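PDB 4FTD: uncharacterized protein from Bacteroides eggerthii, which is of unknown function but joins an immunoglobulin-like domain to a six-bladed beta-propeller and may take part in carbohydrate metabolism. Local coordinates for residues Lys118-Phe124 with Phe440-Pro446; Thr138-Tyr143 with Cys430-Thr436; Gly145-Val150 with Pro162-Val167. All blocks are in the same frame, centred on the assembly; numbering follows the deposited sequence.

Interaction 1: Lys118-Phe124 with Phe440-Pro446; sequences KPTVYNF and FVICEFP
Phe124 lays its CB over the face of the Phe440 ring, 3.7 Å from the ring centroid, while the two rings lie near parallel (25°) but slid apart, with centroids 5.1 Å from each other and Phe124 CD1 3.5 Å from Phe440 CE1. Phe124 is m and Phe440 p. This pair ends an antiparallel ladder in which strand 120-124, from early in the chain, forms the outer strand of a propeller blade whose other three strands come from the C-terminal part, the closure known as Velcro. Both strands are extended, their axes 4.7 Å apart at closest and at 170°. Thr120-Glu444, Tyr122-Ile442 and Phe124-Phe440 are hydrogen-bonded pairs, each joined by two N-H...O bonds, such as Tyr122 N to Ile442 O at 2.8 Å and Ile442 N to Tyr122 O at 3.0 Å. Val121-Cys443 and Asn123-Val441 are the non-hydrogen-bonded pairs between them. On their face Val121 (t) sets CG1 3.5 Å from CG2 of Val441 (p), and Phe400 packs against both. On the other face the Tyr122 ring (chi1 m) turns its edge to the Glu444 carboxylate, CE2 to CD 3.8 Å; Glu444 itself forms a salt bridge with Lys428. Beyond the ladder, Pro119 CB touches Phe445 CE2 at 3.6 Å, and a water donates to Lys118 O at 2.5 Å and hydrogen-bonds Thr120 OG1 at 2.6 Å.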
loop_
_atom_site.group_PDB
_atom_site.type_symbol
_atom_site.label_atom_id
_atom_site.label_comp_id
_atom_site.label_asym_id
_atom_site.label_seq_id
_atom_site.Cartn_x
_atom_site.Cartn_y
_atom_site.Cartn_z
ATOM N N LYS A 118 -7.563 10.633 3.773
ATOM C CA LYS A 118 -8.949 10.283 3.443
ATOM C C LYS A 118 -9.179 8.754 3.341
ATOM O O LYS A 118 -9.693 8.265 2.336
ATOM C CB LYS A 118 -9.338 10.983 2.137
ATOM C CG LYS A 118 -9.261 12.506 2.208
ATOM C CD LYS A 118 -9.378 13.129 0.822
ATOM C CE LYS A 118 -10.810 13.379 0.408
ATOM N NZ LYS A 118 -11.241 14.746 0.858
ATOM N N PRO A 119 -8.801 8.000 4.394
ATOM C CA PRO A 119 -9.049 6.572 4.393
ATOM C C PRO A 119 -10.522 6.225 4.473
ATOM O O PRO A 119 -11.279 6.928 5.117
ATOM C CB PRO A 119 -8.363 6.095 5.676
ATOM C CG PRO A 119 -8.416 7.258 6.580
ATOM C CD PRO A 119 -8.303 8.472 5.716
ATOM N N THR A 120 -10.937 5.191 3.758
ATOM C CA THR A 120 -12.241 4.553 3.976
ATOM C C THR A 120 -11.843 3.178 4.457
ATOM O O THR A 120 -11.164 2.419 3.736
ATOM C CB THR A 120 -13.093 4.477 2.716
ATOM O OG1 THR A 120 -13.395 5.804 2.322
ATOM C CG2 THR A 120 -14.419 3.753 2.983
ATOM N N VAL A 121 -12.206 2.873 5.692
ATOM C CA VAL A 121 -11.800 1.629 6.355
ATOM C C VAL A 121 -12.946 0.641 6.522
ATOM O O VAL A 121 -14.014 1.016 6.967
ATOM C CB VAL A 121 -11.190 1.929 7.743
ATOM C CG1 VAL A 121 -10.734 0.647 8.421
ATOM C CG2 VAL A 121 -10.005 2.886 7.593
ATOM N N TYR A 122 -12.699 -0.618 6.149
ATOM C CA TYR A 122 -13.597 -1.734 6.420
ATOM C C TYR A 122 -12.807 -2.638 7.355
ATOM O O TYR A 122 -11.884 -3.373 6.942
ATOM C CB TYR A 122 -14.011 -2.434 5.135
ATOM C CG TYR A 122 -14.635 -1.472 4.164
ATOM C CD1 TYR A 122 -15.933 -0.983 4.354
ATOM C CD2 TYR A 122 -13.920 -1.013 3.072
ATOM C CE1 TYR A 122 -16.505 -0.079 3.457
ATOM C CE2 TYR A 122 -14.472 -0.108 2.183
ATOM C CZ TYR A 122 -15.748 0.356 2.368
ATOM O OH TYR A 122 -16.214 1.222 1.412
ATOM N N ASN A 123 -13.158 -2.554 8.630
ATOM C CA ASN A 123 -12.399 -3.167 9.703
ATOM C C ASN A 123 -12.958 -4.477 10.238
ATOM O O ASN A 123 -14.094 -4.519 10.686
ATOM C CB ASN A 123 -12.313 -2.194 10.853
ATOM C CG ASN A 123 -11.442 -2.719 11.976
ATOM O OD1 ASN A 123 -10.456 -3.409 11.747
ATOM N ND2 ASN A 123 -11.788 -2.363 13.182
ATOM N N PHE A 124 -12.126 -5.518 10.198
ATOM C CA PHE A 124 -12.454 -6.841 10.783
ATOM C C PHE A 124 -11.362 -7.255 11.774
ATOM O O PHE A 124 -10.946 -8.416 11.801
ATOM C CB PHE A 124 -12.756 -7.890 9.712
ATOM C CG PHE A 124 -13.938 -7.501 8.865
ATOM C CD1 PHE A 124 -13.768 -6.614 7.796
ATOM C CD2 PHE A 124 -15.221 -7.902 9.212
ATOM C CE1 PHE A 124 -14.838 -6.169 7.067
ATOM C CE2 PHE A 124 -16.305 -7.461 8.485
ATOM C CZ PHE A 124 -16.123 -6.587 7.414
ATOM N N PHE A 440 -8.278 -8.619 10.373
ATOM C CA PHE A 440 -7.870 -8.008 9.114
ATOM C C PHE A 440 -8.567 -6.688 8.855
ATOM O O PHE A 440 -9.586 -6.418 9.463
ATOM C CB PHE A 440 -8.042 -8.981 7.955
ATOM C CG PHE A 440 -9.477 -9.290 7.538
ATOM C CD1 PHE A 440 -10.159 -8.457 6.666
ATOM C CD2 PHE A 440 -10.107 -10.477 7.960
ATOM C CE1 PHE A 440 -11.472 -8.748 6.270
ATOM C CE2 PHE A 440 -11.391 -10.783 7.559
ATOM C CZ PHE A 440 -12.066 -9.930 6.697
ATOM N N VAL A 441 -8.013 -5.896 7.945
ATOM C CA VAL A 441 -8.559 -4.572 7.582
ATOM C C VAL A 441 -8.364 -4.349 6.075
ATOM O O VAL A 441 -7.399 -4.870 5.451
ATOM C CB VAL A 441 -7.894 -3.448 8.425
ATOM C CG1 VAL A 441 -6.428 -3.261 8.075
ATOM C CG2 VAL A 441 -8.601 -2.106 8.290
ATOM N N ILE A 442 -9.327 -3.643 5.463
ATOM C CA ILE A 442 -9.186 -3.103 4.137
ATOM C C ILE A 442 -9.260 -1.569 4.275
ATOM O O ILE A 442 -10.233 -1.057 4.822
ATOM C CB ILE A 442 -10.300 -3.570 3.216
ATOM C CG1 ILE A 442 -10.282 -5.106 3.085
ATOM C CG2 ILE A 442 -10.161 -2.858 1.848
ATOM C CD1 ILE A 442 -11.580 -5.684 2.538
ATOM N N CYS A 443 -8.231 -0.858 3.801
ATOM C CA CYS A 443 -8.170 0.604 3.846
ATOM C C CYS A 443 -8.063 1.128 2.430
ATOM O O CYS A 443 -7.119 0.758 1.713
ATOM C CB CYS A 443 -6.943 1.050 4.614
ATOM S SG CYS A 443 -6.881 0.375 6.261
ATOM N N GLU A 444 -9.021 1.956 2.024
ATOM C CA GLU A 444 -9.094 2.490 0.659
ATOM C C GLU A 444 -8.830 3.990 0.688
ATOM O O GLU A 444 -9.313 4.706 1.582
ATOM C CB GLU A 444 -10.474 2.228 0.054
ATOM C CG GLU A 444 -10.914 0.766 0.106
ATOM C CD GLU A 444 -12.109 0.451 -0.787
ATOM O OE1 GLU A 444 -12.906 1.366 -1.081
ATOM O OE2 GLU A 444 -12.260 -0.715 -1.206
ATOM N N PHE A 445 -8.112 4.461 -0.324
ATOM C CA PHE A 445 -7.714 5.862 -0.436
ATOM C C PHE A 445 -7.904 6.384 -1.851
ATOM O O PHE A 445 -7.596 5.686 -2.812
ATOM C CB PHE A 445 -6.236 6.025 -0.105
ATOM C CG PHE A 445 -5.841 5.463 1.234
ATOM C CD1 PHE A 445 -5.425 4.130 1.348
ATOM C CD2 PHE A 445 -5.861 6.242 2.366
ATOM C CE1 PHE A 445 -5.053 3.612 2.564
ATOM C CE2 PHE A 445 -5.473 5.726 3.581
ATOM C CZ PHE A 445 -5.071 4.407 3.679
ATOM N N PRO A 446 -8.366 7.623 -1.988
ATOM C CA PRO A 446 -8.461 8.227 -3.318
ATOM C C PRO A 446 -7.108 8.796 -3.791
ATOM O O PRO A 446 -6.182 8.901 -2.997
ATOM C CB PRO A 446 -9.453 9.374 -3.092
ATOM C CG PRO A 446 -9.212 9.789 -1.675
ATOM C CD PRO A 446 -8.874 8.521 -0.931
HETATM O O HOH W 1 -11.567 7.148 1.038
#

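Interaction 2: Thr138-Tyr143 with Cys430-Thr436; sequences TRCASY and CLFASRT
Strands 138-143 and 430-435 run antiparallel at 173°, with axes 6.7 Å apart at closest, and no hydrogen bond links them: they belong to different sheets and meet through side chains. The CA register is Arg139-Thr436 at 5.1 Å, Ala141-Ser434 at 6.1 Å and Tyr143-Phe432 at 6.7 Å, so the backbones diverge toward Tyr143. Across the wider end, Tyr143 and Phe432, both t with chi2 near -92°, hold their rings almost parallel (5°) but slid apart, centroids 5.5 Å from each other. Tyr143 CB sits over the Phe432 face, 3.6 Å from the ring centroid, and Tyr143 OH reaches to 3.2 Å from Cys430 CB. Ala141 fills the middle, its CB 3.4 Å from Ser434 OG and 3.9 Å from Phe432 CZ. Where the backbones come close, Thr436 (m) places OG1 3.3 Å from Arg139 CA and CG2 3.6 Å from Thr138 O; that hydroxyl hydrogen-bonds Leu411 O. Asp415 binds Ser142 OG and Tyr143 N through its carboxylate and pairs through its backbone with Phe432, tying the two sheets together. Such a buried face between the innermost strand of one four-stranded sheet and the next sheet is characteristic of adjacent blades in a beta-propeller.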
loop_
_atom_site.group_PDB
_atom_site.type_symbol
_atom_site.label_atom_id
_atom_site.label_comp_id
_atom_site.label_asym_id
_atom_site.label_seq_id
_atom_site.Cartn_x
_atom_site.Cartn_y
_atom_site.Cartn_z
ATOM N N THR A 138 -6.341 -20.165 12.476
ATOM C CA THR A 138 -6.304 -19.440 11.196
ATOM C C THR A 138 -5.094 -18.530 11.262
ATOM O O THR A 138 -5.020 -17.666 12.122
ATOM C CB THR A 138 -7.558 -18.536 10.994
ATOM O OG1 THR A 138 -8.740 -19.321 10.974
ATOM C CG2 THR A 138 -7.442 -17.729 9.688
ATOM N N ARG A 139 -4.148 -18.739 10.362
ATOM C CA ARG A 139 -2.859 -17.998 10.349
ATOM C C ARG A 139 -2.611 -17.234 9.071
ATOM O O ARG A 139 -1.568 -16.605 8.882
ATOM C CB ARG A 139 -1.721 -18.978 10.591
ATOM C CG ARG A 139 -1.860 -19.663 11.920
ATOM C CD ARG A 139 -0.670 -20.541 12.261
ATOM N NE ARG A 139 -0.983 -21.230 13.528
ATOM C CZ ARG A 139 -0.112 -21.969 14.211
ATOM N NH1 ARG A 139 1.119 -22.102 13.794
ATOM N NH2 ARG A 139 -0.475 -22.590 15.313
ATOM N N CYS A 140 -3.603 -17.220 8.191
ATOM C CA CYS A 140 -3.449 -16.575 6.920
ATOM C C CYS A 140 -4.760 -16.127 6.308
ATOM O O CYS A 140 -5.731 -16.862 6.319
ATOM C CB CYS A 140 -2.822 -17.544 5.951
ATOM S SG CYS A 140 -2.238 -16.885 4.356
ATOM N N ALA A 141 -4.718 -14.945 5.720
ATOM C CA ALA A 141 -5.778 -14.375 4.914
ATOM C C ALA A 141 -5.130 -13.620 3.756
ATOM O O ALA A 141 -3.990 -13.172 3.850
ATOM C CB ALA A 141 -6.703 -13.454 5.780
ATOM N N SER A 142 -5.835 -13.526 2.634
ATOM C CA SER A 142 -5.359 -12.857 1.453
ATOM C C SER A 142 -6.551 -12.103 0.796
ATOM O O SER A 142 -7.692 -12.366 1.116
ATOM C CB SER A 142 -4.729 -13.880 0.497
ATOM O OG SER A 142 -4.228 -13.283 -0.700
ATOM N N TYR A 143 -6.248 -11.130 -0.044
ATOM C CA TYR A 143 -7.245 -10.216 -0.628
ATOM C C TYR A 143 -6.847 -9.847 -2.034
ATOM O O TYR A 143 -5.689 -9.689 -2.300
ATOM C CB TYR A 143 -7.332 -8.984 0.239
ATOM C CG TYR A 143 -7.905 -7.707 -0.376
ATOM C CD1 TYR A 143 -7.058 -6.766 -0.977
ATOM C CD2 TYR A 143 -9.241 -7.386 -0.257
ATOM C CE1 TYR A 143 -7.542 -5.586 -1.496
ATOM C CE2 TYR A 143 -9.734 -6.168 -0.753
ATOM C CZ TYR A 143 -8.863 -5.289 -1.372
ATOM O OH TYR A 143 -9.297 -4.134 -1.885
ATOM N N CYS A 430 -6.338 0.421 -2.621
ATOM C CA CYS A 430 -6.965 -0.409 -1.587
ATOM C C CYS A 430 -5.904 -1.306 -0.976
ATOM O O CYS A 430 -5.250 -2.040 -1.694
ATOM C CB CYS A 430 -8.090 -1.215 -2.192
ATOM S SG CYS A 430 -9.231 -0.268 -3.217
ATOM N N LEU A 431 -5.685 -1.168 0.333
ATOM C CA LEU A 431 -4.643 -1.872 1.066
ATOM C C LEU A 431 -5.301 -2.819 2.063
ATOM O O LEU A 431 -6.332 -2.502 2.645
ATOM C CB LEU A 431 -3.719 -0.876 1.789
ATOM C CG LEU A 431 -3.109 0.229 0.910
ATOM C CD1 LEU A 431 -2.231 1.101 1.800
ATOM C CD2 LEU A 431 -2.287 -0.315 -0.272
ATOM N N PHE A 432 -4.686 -3.977 2.234
ATOM C CA PHE A 432 -5.150 -5.026 3.136
ATOM C C PHE A 432 -3.990 -5.512 3.958
ATOM O O PHE A 432 -2.874 -5.680 3.433
ATOM C CB PHE A 432 -5.687 -6.164 2.308
ATOM C CG PHE A 432 -5.980 -7.457 3.067
ATOM C CD1 PHE A 432 -5.007 -8.457 3.176
ATOM C CD2 PHE A 432 -7.298 -7.731 3.528
ATOM C CE1 PHE A 432 -5.294 -9.668 3.804
ATOM C CE2 PHE A 432 -7.596 -8.944 4.119
ATOM C CZ PHE A 432 -6.583 -9.908 4.267
ATOM N N ALA A 433 -4.269 -5.778 5.218
ATOM C CA ALA A 433 -3.372 -6.487 6.139
ATOM C C ALA A 433 -4.221 -7.428 7.007
ATOM O O ALA A 433 -5.395 -7.138 7.331
ATOM C CB ALA A 433 -2.576 -5.535 7.029
ATOM N N SER A 434 -3.629 -8.559 7.355
ATOM C CA SER A 434 -4.207 -9.542 8.259
ATOM C C SER A 434 -3.119 -10.021 9.190
ATOM O O SER A 434 -2.012 -10.274 8.746
ATOM C CB SER A 434 -4.696 -10.776 7.489
ATOM O OG SER A 434 -5.415 -11.641 8.390
ATOM N N ARG A 435 -3.464 -10.250 10.443
ATOM C CA ARG A 435 -2.529 -10.729 11.423
ATOM C C ARG A 435 -3.196 -11.713 12.366
ATOM O O ARG A 435 -4.307 -11.471 12.892
ATOM C CB ARG A 435 -1.900 -9.561 12.131
ATOM C CG ARG A 435 -0.781 -9.952 13.079
ATOM C CD ARG A 435 -1.268 -10.042 14.509
ATOM N NE ARG A 435 -0.204 -10.320 15.449
ATOM C CZ ARG A 435 -0.378 -10.486 16.754
ATOM N NH1 ARG A 435 -1.592 -10.432 17.280
ATOM N NH2 ARG A 435 0.674 -10.703 17.543
ATOM N N THR A 436 -2.517 -12.836 12.584
ATOM C CA THR A 436 -3.031 -13.937 13.425
ATOM C C THR A 436 -3.401 -13.502 14.840
ATOM O O THR A 436 -2.582 -12.893 15.522
ATOM C CB THR A 436 -2.037 -15.097 13.489
ATOM O OG1 THR A 436 -1.750 -15.504 12.147
ATOM C CG2 THR A 436 -2.581 -16.272 14.322
#

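Interaction 3: Gly145-Val150 with Pro162-Val167; sequences GEHVLV and PHLLKV
Five backbone hydrogen bonds join Gly145-Val150 to Pro162-Val167. Val148 and Leu165 form one hydrogen-bonded antiparallel pair, Val148 N to Leu165 O at 2.9 Å and Leu165 N to Val148 O at 2.8 Å; Val150 and His163 form the next, Val150 N to His163 O at 2.8 Å and His163 N to Val150 O at 3.1 Å. The fifth, Val167 N to Glu146 O at 2.9 Å, extends the pairing past Lys166, the N-cap of helix 167-171. Strands 147-150 and 163-166 cross at 154°, 4.5 Å apart at closest, as the two arms of a beta hairpin in a propeller blade. His147-Lys166 and Leu149-Leu164 are the non-hydrogen-bonded pairs, both with CA atoms 4.5 Å apart. A water bridges the side chains of His147 and Lys166, 2.6 Å from His147 NE2 and 3.0 Å from Lys166 NZ, whose amino group donates to it. Further along this face, Leu164 (m, t) puts CD1 over the His147 ring, 4.2 Å from its centroid, and CD2 3.8 Å from Leu149 CB. On the opposite face, His163 (p) turns its ring to Val150, whose CB lies 3.9 Å from the ring centroid; its NE2 hydrogen-bonds Tyr130 OH. Val150 CG2 meets Leu165 CD1 at 3.9 Å, and Val148 CG2 approaches Val167 CG2 at 4.3 Å. Polar recognition between the segments therefore rests on main-chain atoms and one water, while their side chains meet largely through aliphatic groups and imidazole faces, as suits strands buried between neighbouring blades.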
loop_
_atom_site.group_PDB
_atom_site.type_symbol
_atom_site.label_atom_id
_atom_site.label_comp_id
_atom_site.label_asym_id
_atom_site.label_seq_id
_atom_site.Cartn_x
_atom_site.Cartn_y
_atom_site.Cartn_z
ATOM N N GLY A 145 -9.320 -7.639 -3.928
ATOM C CA GLY A 145 -10.293 -6.624 -4.336
ATOM C C GLY A 145 -11.698 -7.177 -4.478
ATOM O O GLY A 145 -12.654 -6.462 -4.270
ATOM N N GLU A 146 -11.815 -8.445 -4.852
ATOM C CA GLU A 146 -13.102 -9.093 -5.072
ATOM C C GLU A 146 -13.448 -9.960 -3.860
ATOM O O GLU A 146 -14.579 -9.949 -3.418
ATOM C CB GLU A 146 -13.054 -9.912 -6.352
ATOM C CG GLU A 146 -14.388 -10.547 -6.699
ATOM C CD GLU A 146 -14.361 -11.423 -7.952
ATOM O OE1 GLU A 146 -13.262 -11.848 -8.401
ATOM O OE2 GLU A 146 -15.463 -11.695 -8.481
ATOM N N HIS A 147 -12.472 -10.725 -3.347
ATOM C CA HIS A 147 -12.678 -11.524 -2.150
ATOM C C HIS A 147 -11.565 -11.345 -1.125
ATOM O O HIS A 147 -10.468 -10.964 -1.457
ATOM C CB HIS A 147 -12.678 -13.023 -2.477
ATOM C CG HIS A 147 -13.758 -13.444 -3.419
ATOM N ND1 HIS A 147 -13.532 -13.629 -4.765
ATOM C CD2 HIS A 147 -15.062 -13.720 -3.208
ATOM C CE1 HIS A 147 -14.656 -14.024 -5.335
ATOM N NE2 HIS A 147 -15.598 -14.082 -4.414
ATOM N N VAL A 148 -11.879 -11.752 0.088
ATOM C CA VAL A 148 -10.908 -12.063 1.143
ATOM C C VAL A 148 -10.940 -13.607 1.306
ATOM O O VAL A 148 -11.996 -14.197 1.425
ATOM C CB VAL A 148 -11.251 -11.388 2.458
ATOM C CG1 VAL A 148 -10.397 -11.929 3.637
ATOM C CG2 VAL A 148 -11.099 -9.876 2.280
ATOM N N LEU A 149 -9.779 -14.236 1.250
ATOM C CA LEU A 149 -9.586 -15.660 1.527
ATOM C C LEU A 149 -9.164 -15.780 2.989
ATOM O O LEU A 149 -8.255 -15.068 3.414
ATOM C CB LEU A 149 -8.496 -16.235 0.616
ATOM C CG LEU A 149 -7.859 -17.603 0.975
ATOM C CD1 LEU A 149 -8.929 -18.700 0.843
ATOM C CD2 LEU A 149 -6.596 -17.876 0.132
ATOM N N VAL A 150 -9.851 -16.644 3.752
ATOM C CA VAL A 150 -9.544 -16.921 5.137
ATOM C C VAL A 150 -9.156 -18.393 5.216
ATOM O O VAL A 150 -9.948 -19.249 4.833
ATOM C CB VAL A 150 -10.726 -16.646 6.057
ATOM C CG1 VAL A 150 -10.289 -16.961 7.479
ATOM C CG2 VAL A 150 -11.177 -15.195 5.868
ATOM N N PRO A 162 -11.419 -23.603 4.894
ATOM C CA PRO A 162 -11.029 -22.388 4.170
ATOM C C PRO A 162 -12.128 -21.824 3.267
ATOM O O PRO A 162 -12.869 -22.583 2.617
ATOM C CB PRO A 162 -9.803 -22.848 3.365
ATOM C CG PRO A 162 -9.227 -23.964 4.221
ATOM C CD PRO A 162 -10.446 -24.679 4.763
ATOM N N HIS A 163 -12.264 -20.505 3.285
ATOM C CA HIS A 163 -13.357 -19.881 2.643
ATOM C C HIS A 163 -13.046 -18.488 2.140
ATOM O O HIS A 163 -12.065 -17.899 2.506
ATOM C CB HIS A 163 -14.565 -19.832 3.593
ATOM C CG HIS A 163 -14.298 -19.127 4.887
ATOM N ND1 HIS A 163 -13.601 -19.733 5.920
ATOM C CD2 HIS A 163 -14.678 -17.892 5.344
ATOM C CE1 HIS A 163 -13.585 -18.898 6.963
ATOM N NE2 HIS A 163 -14.198 -17.763 6.631
ATOM N N LEU A 164 -13.900 -18.039 1.237
ATOM C CA LEU A 164 -13.883 -16.693 0.687
ATOM C C LEU A 164 -15.031 -15.870 1.278
ATOM O O LEU A 164 -16.061 -16.405 1.678
ATOM C CB LEU A 164 -13.997 -16.746 -0.836
ATOM C CG LEU A 164 -12.946 -17.542 -1.600
ATOM C CD1 LEU A 164 -13.322 -17.612 -3.078
ATOM C CD2 LEU A 164 -11.573 -16.955 -1.427
ATOM N N LEU A 165 -14.812 -14.570 1.342
ATOM C CA LEU A 165 -15.792 -13.590 1.745
ATOM C C LEU A 165 -15.793 -12.572 0.602
ATOM O O LEU A 165 -14.764 -12.047 0.222
ATOM C CB LEU A 165 -15.335 -12.961 3.042
ATOM C CG LEU A 165 -15.144 -13.828 4.304
ATOM C CD1 LEU A 165 -14.414 -13.055 5.389
ATOM C CD2 LEU A 165 -16.507 -14.287 4.841
ATOM N N LYS A 166 -16.939 -12.327 0.023
ATOM C CA LYS A 166 -17.041 -11.362 -1.057
ATOM C C LYS A 166 -16.854 -9.957 -0.440
ATOM O O LYS A 166 -17.494 -9.594 0.561
ATOM C CB LYS A 166 -18.414 -11.518 -1.722
ATOM C CG LYS A 166 -18.399 -11.484 -3.239
ATOM C CD LYS A 166 -19.786 -11.339 -3.864
ATOM C CE LYS A 166 -20.839 -12.319 -3.359
ATOM N NZ LYS A 166 -20.473 -13.750 -3.548
ATOM N N VAL A 167 -15.929 -9.189 -0.989
ATOM C CA VAL A 167 -15.665 -7.826 -0.503
ATOM C C VAL A 167 -16.922 -6.926 -0.545
ATOM O O VAL A 167 -17.172 -6.187 0.411
ATOM C CB VAL A 167 -14.482 -7.185 -1.238
ATOM C CG1 VAL A 167 -14.367 -5.710 -0.851
ATOM C CG2 VAL A 167 -13.209 -7.964 -0.881
HETATM O O HOH W 2 -18.064 -14.652 -5.119
#

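Overall arrangement
Along the chain the three contacts are concentric: interaction 1 spans the widest loop, interaction 2 lies within it, and interaction 3 within that. Interaction 1 completes the blade built from 120-125, 439-446, 426-435 and 412-420. Interaction 3 pairs the middle strands of the blade that begins with 138-143, and interaction 2, whose centre is about 13 Å from that of interaction 1 and 10 Å from that of interaction 3, packs the first blade onto the second. Main-chain pairing carries 440-446 into 430-436, as in Cys443 N to Leu431 O at 2.8 Å, and 138-143 into 145-150. The first and last parts of the propeller are thus fastened together, closing its ring.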